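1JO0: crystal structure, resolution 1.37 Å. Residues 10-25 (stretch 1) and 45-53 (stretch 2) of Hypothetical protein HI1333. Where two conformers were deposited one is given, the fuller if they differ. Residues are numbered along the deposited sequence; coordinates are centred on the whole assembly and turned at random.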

# COMPACT_ATOMS: atom_id res chain seq x y z
N PHE A 10 10.27 9.73 2.84
CA PHE A 10 11.26 8.95 2.11
C PHE A 10 10.56 7.95 1.20
O PHE A 10 10.91 7.78 0.03
CB PHE A 10 12.20 8.20 3.09
CG PHE A 10 13.09 7.21 2.36
CD1 PHE A 10 14.20 7.60 1.65
CD2 PHE A 10 12.75 5.85 2.43
CE1 PHE A 10 14.98 6.64 1.00
CE2 PHE A 10 13.52 4.92 1.77
CZ PHE A 10 14.64 5.31 1.07
N LEU A 11 9.59 7.20 1.74
CA LEU A 11 8.91 6.18 0.96
C LEU A 11 8.02 6.77 -0.12
O LEU A 11 7.93 6.19 -1.19
CB LEU A 11 8.09 5.32 1.93
CG LEU A 11 8.91 4.49 2.93
CD1 LEU A 11 8.00 3.89 3.96
CD2 LEU A 11 9.73 3.42 2.20
N LYS A 12 7.40 7.91 0.14
CA LYS A 12 6.61 8.60 -0.86
C LYS A 12 7.51 8.94 -2.04
O LYS A 12 7.18 8.74 -3.19
CB LYS A 12 6.05 9.87 -0.22
CG LYS A 12 5.29 10.74 -1.20
CD LYS A 12 4.64 11.93 -0.54
CE LYS A 12 4.16 12.96 -1.57
NZ LYS A 12 3.42 14.10 -0.92
N GLY A 13 8.70 9.44 -1.76
CA GLY A 13 9.61 9.80 -2.84
C GLY A 13 10.06 8.61 -3.66
O GLY A 13 10.20 8.66 -4.89
N LEU A 14 10.33 7.49 -2.99
CA LEU A 14 10.74 6.27 -3.67
C LEU A 14 9.61 5.70 -4.51
O LEU A 14 9.86 5.25 -5.63
CB LEU A 14 11.23 5.29 -2.61
CG LEU A 14 11.76 3.96 -3.11
CD1 LEU A 14 12.87 4.22 -4.10
CD2 LEU A 14 12.27 3.12 -1.94
N ALA A 15 8.39 5.75 -4.00
CA ALA A 15 7.24 5.18 -4.69
C ALA A 15 6.93 5.90 -6.00
O ALA A 15 6.28 5.34 -6.87
CB ALA A 15 5.99 5.15 -3.81
N HIS A 16 7.39 7.15 -6.14
CA HIS A 16 7.24 7.83 -7.44
C HIS A 16 7.81 7.03 -8.58
O HIS A 16 7.37 7.14 -9.73
CB HIS A 16 7.94 9.19 -7.26
CG HIS A 16 7.99 10.08 -8.43
ND1 HIS A 16 6.87 10.80 -8.78
CD2 HIS A 16 8.97 10.39 -9.31
CE1 HIS A 16 7.17 11.52 -9.84
NE2 HIS A 16 8.44 11.29 -10.18
N HIS A 17 8.83 6.19 -8.30
CA HIS A 17 9.48 5.42 -9.37
C HIS A 17 8.90 4.03 -9.56
O HIS A 17 9.47 3.27 -10.35
CB HIS A 17 10.95 5.29 -9.00
CG HIS A 17 11.58 6.64 -8.80
ND1 HIS A 17 11.74 7.53 -9.82
CD2 HIS A 17 12.04 7.23 -7.67
CE1 HIS A 17 12.31 8.63 -9.32
NE2 HIS A 17 12.51 8.48 -8.02
N LEU A 18 7.81 3.72 -8.85
CA LEU A 18 7.20 2.40 -8.87
C LEU A 18 5.89 2.42 -9.63
O LEU A 18 5.16 3.41 -9.65
CB LEU A 18 6.97 1.85 -7.45
CG LEU A 18 8.26 1.78 -6.59
CD1 LEU A 18 7.90 1.30 -5.22
CD2 LEU A 18 9.30 0.94 -7.31
N ASN A 19 5.61 1.29 -10.28
CA ASN A 19 4.31 1.05 -10.87
C ASN A 19 3.42 0.28 -9.90
O ASN A 19 3.93 -0.48 -9.08
CB ASN A 19 4.41 0.19 -12.12
CG ASN A 19 5.08 0.95 -13.23
OD1 ASN A 19 4.83 2.15 -13.44
ND2 ASN A 19 5.95 0.24 -13.89
N PRO A 20 2.12 0.38 -10.00
CA PRO A 20 1.24 -0.49 -9.20
C PRO A 20 1.56 -1.98 -9.42
O PRO A 20 1.76 -2.41 -10.54
CB PRO A 20 -0.14 -0.15 -9.75
CG PRO A 20 -0.05 1.19 -10.34
CD PRO A 20 1.35 1.31 -10.86
N VAL A 21 1.59 -2.77 -8.36
CA VAL A 21 1.73 -4.22 -8.40
C VAL A 21 0.42 -4.96 -8.09
O VAL A 21 0.42 -6.19 -8.22
CB VAL A 21 2.89 -4.66 -7.48
CG1 VAL A 21 4.22 -4.16 -8.05
CG2 VAL A 21 2.76 -4.19 -6.04
N VAL A 22 -0.63 -4.28 -7.68
CA VAL A 22 -1.95 -4.87 -7.48
C VAL A 22 -2.97 -3.89 -8.03
O VAL A 22 -2.83 -2.68 -7.83
CB VAL A 22 -2.25 -5.15 -5.99
CG1 VAL A 22 -3.63 -5.77 -5.79
CG2 VAL A 22 -1.16 -6.05 -5.40
N MET A 23 -3.97 -4.45 -8.68
CA MET A 23 -5.05 -3.60 -9.17
C MET A 23 -6.34 -4.23 -8.66
O MET A 23 -6.53 -5.43 -8.78
CB MET A 23 -4.99 -3.44 -10.69
CG MET A 23 -3.70 -2.78 -11.20
SD MET A 23 -3.75 -2.04 -12.84
CE MET A 23 -5.43 -2.35 -13.34
N LEU A 24 -7.17 -3.35 -8.11
CA LEU A 24 -8.54 -3.69 -7.82
C LEU A 24 -9.49 -3.26 -8.94
O LEU A 24 -9.30 -2.23 -9.57
CB LEU A 24 -9.15 -2.97 -6.62
CG LEU A 24 -8.77 -3.67 -5.30
CD1 LEU A 24 -7.27 -3.54 -5.12
CD2 LEU A 24 -9.56 -3.07 -4.15
N GLY A 25 -10.53 -4.05 -9.11
CA GLY A 25 -11.62 -3.78 -10.01
C GLY A 25 -12.95 -3.73 -9.28
O GLY A 25 -13.01 -3.52 -8.06
N GLU A 45 7.85 -4.83 0.27
CA GLU A 45 7.74 -3.94 1.44
C GLU A 45 6.95 -2.68 1.09
O GLU A 45 5.94 -2.39 1.76
CB GLU A 45 9.12 -3.57 2.02
CG GLU A 45 9.86 -4.76 2.58
CD GLU A 45 11.19 -4.28 3.18
OE1 GLU A 45 11.99 -3.70 2.44
OE2 GLU A 45 11.43 -4.47 4.39
N LEU A 46 7.38 -1.92 0.10
CA LEU A 46 6.74 -0.70 -0.41
C LEU A 46 5.99 -1.04 -1.67
O LEU A 46 6.60 -1.55 -2.61
CB LEU A 46 7.77 0.36 -0.73
CG LEU A 46 7.25 1.69 -1.29
CD1 LEU A 46 6.34 2.39 -0.28
CD2 LEU A 46 8.41 2.56 -1.68
N ILE A 47 4.68 -0.79 -1.68
CA ILE A 47 3.84 -1.16 -2.81
C ILE A 47 2.87 -0.03 -3.17
O ILE A 47 2.47 0.77 -2.31
CB ILE A 47 3.05 -2.47 -2.57
CG1 ILE A 47 1.96 -2.32 -1.51
CG2 ILE A 47 4.03 -3.61 -2.25
CD1 ILE A 47 1.06 -3.53 -1.44
N LYS A 48 2.46 -0.08 -4.43
CA LYS A 48 1.35 0.73 -4.94
C LYS A 48 0.21 -0.19 -5.37
O LYS A 48 0.40 -1.14 -6.07
CB LYS A 48 1.81 1.49 -6.16
CG LYS A 48 2.45 2.81 -5.92
CD LYS A 48 2.64 3.52 -7.28
CE LYS A 48 3.29 4.81 -7.02
NZ LYS A 48 3.76 5.40 -8.28
N VAL A 49 -0.99 0.16 -4.89
CA VAL A 49 -2.21 -0.58 -5.18
C VAL A 49 -3.12 0.40 -5.92
O VAL A 49 -3.38 1.52 -5.46
CB VAL A 49 -2.91 -1.07 -3.89
CG1 VAL A 49 -4.22 -1.77 -4.21
CG2 VAL A 49 -1.98 -1.96 -3.10
N LYS A 50 -3.58 0.01 -7.10
CA LYS A 50 -4.45 0.84 -7.90
C LYS A 50 -5.90 0.55 -7.53
O LYS A 50 -6.31 -0.62 -7.51
CB LYS A 50 -4.23 0.63 -9.41
CG LYS A 50 -4.90 1.67 -10.30
CD LYS A 50 -4.41 1.53 -11.74
CE LYS A 50 -5.26 2.30 -12.72
NZ LYS A 50 -4.60 3.48 -13.31
N VAL A 51 -6.66 1.61 -7.25
CA VAL A 51 -8.04 1.53 -6.85
C VAL A 51 -8.86 2.47 -7.74
O VAL A 51 -9.39 3.49 -7.33
CB VAL A 51 -8.24 1.84 -5.36
CG1 VAL A 51 -9.66 1.48 -4.93
CG2 VAL A 51 -7.20 1.10 -4.54
N ALA A 52 -8.89 2.19 -9.04
CA ALA A 52 -9.59 3.10 -9.93
C ALA A 52 -11.10 2.95 -9.82
O ALA A 52 -11.71 1.97 -9.42
CB ALA A 52 -9.17 2.87 -11.38
N GLY A 53 -11.71 4.04 -10.24
CA GLY A 53 -13.14 4.10 -10.31
C GLY A 53 -13.78 4.05 -8.93
O GLY A 53 -14.93 3.61 -8.81
O HOH W 1 4.27 -1.05 -6.38
O HOH W 2 -10.96 -0.31 -8.20

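A single β-strand can serve two different partners along its length, and the contact between residues 45-53 and residues 10-25 of HI1333 illustrates how. Glu 45, with positive phi, is the first residue to leave helical geometry after a helix, and its side chain stays clear of the other stretch. The strand that follows meets first a helix and turn, then a neighbouring strand.

At Leu 46 the side-chain contacts are apolar, with no hydrogen bond to the other stretch. The side chain points toward the other stretch and reaches into a pocket lined by the helix and the turn after it: its CD2 lies 3.9 Å from CG of Leu 14 and 3.8 Å from CD1 of Leu 18, while its CD1 is 4.1 Å from CB of Leu 11. With CB of Ala 15 also 4.1 Å from Leu 46 CD2, one leucine touches four residues. Ile 47 points sideways and contributes less, packing its CB 3.9 Å from CG2 of Val 21.

Lys 48 combines side-chain and main-chain roles. Its extended side chain passes along the turn from Ala 15 to Leu 18 and brings NZ to two carbonyls, with a hydrogen bond of 2.8 Å to O of Leu 18 and a weak one of 2.9 Å to O of Ala 15. The ammonium group thus binds both ends of the turn, whose own closing bond runs from Leu 18 N to Ala 15 O at 3.0 Å. At the backbone, a water bridges Lys 48 N and Asn 19 O, 2.8 Å from each atom, where the chains are not yet directly paired. Lys 48 O then accepts a hydrogen bond from Val 21 N at 3.1 Å, and CA of Pro 20 approaches the same oxygen to 3.3 Å in a CA-H...O contact. Val 22 N, by contrast, is buried without a partner, 3.7 Å from Lys 48 O.

From here the strands run parallel. Val 49 pairs with Val 22 and sends its side chain to the same face as Val 22 and Leu 24; its CG1 lies 3.6 Å from CD1 of Leu 24. Lys 50 supplies the regular ladder: its N donates to Val 22 O and its O accepts from Leu 24 N, both at 2.9 Å and nearly linear, so that it straddles Met 23. On the opposite face, its CD packs 3.8 Å from SD of Met 23 before the chain end leads away.

At Ala 52 a water links the two chains, 2.7 Å from Ala 52 O and, through a weak bond, 2.9 Å from Leu 24 O.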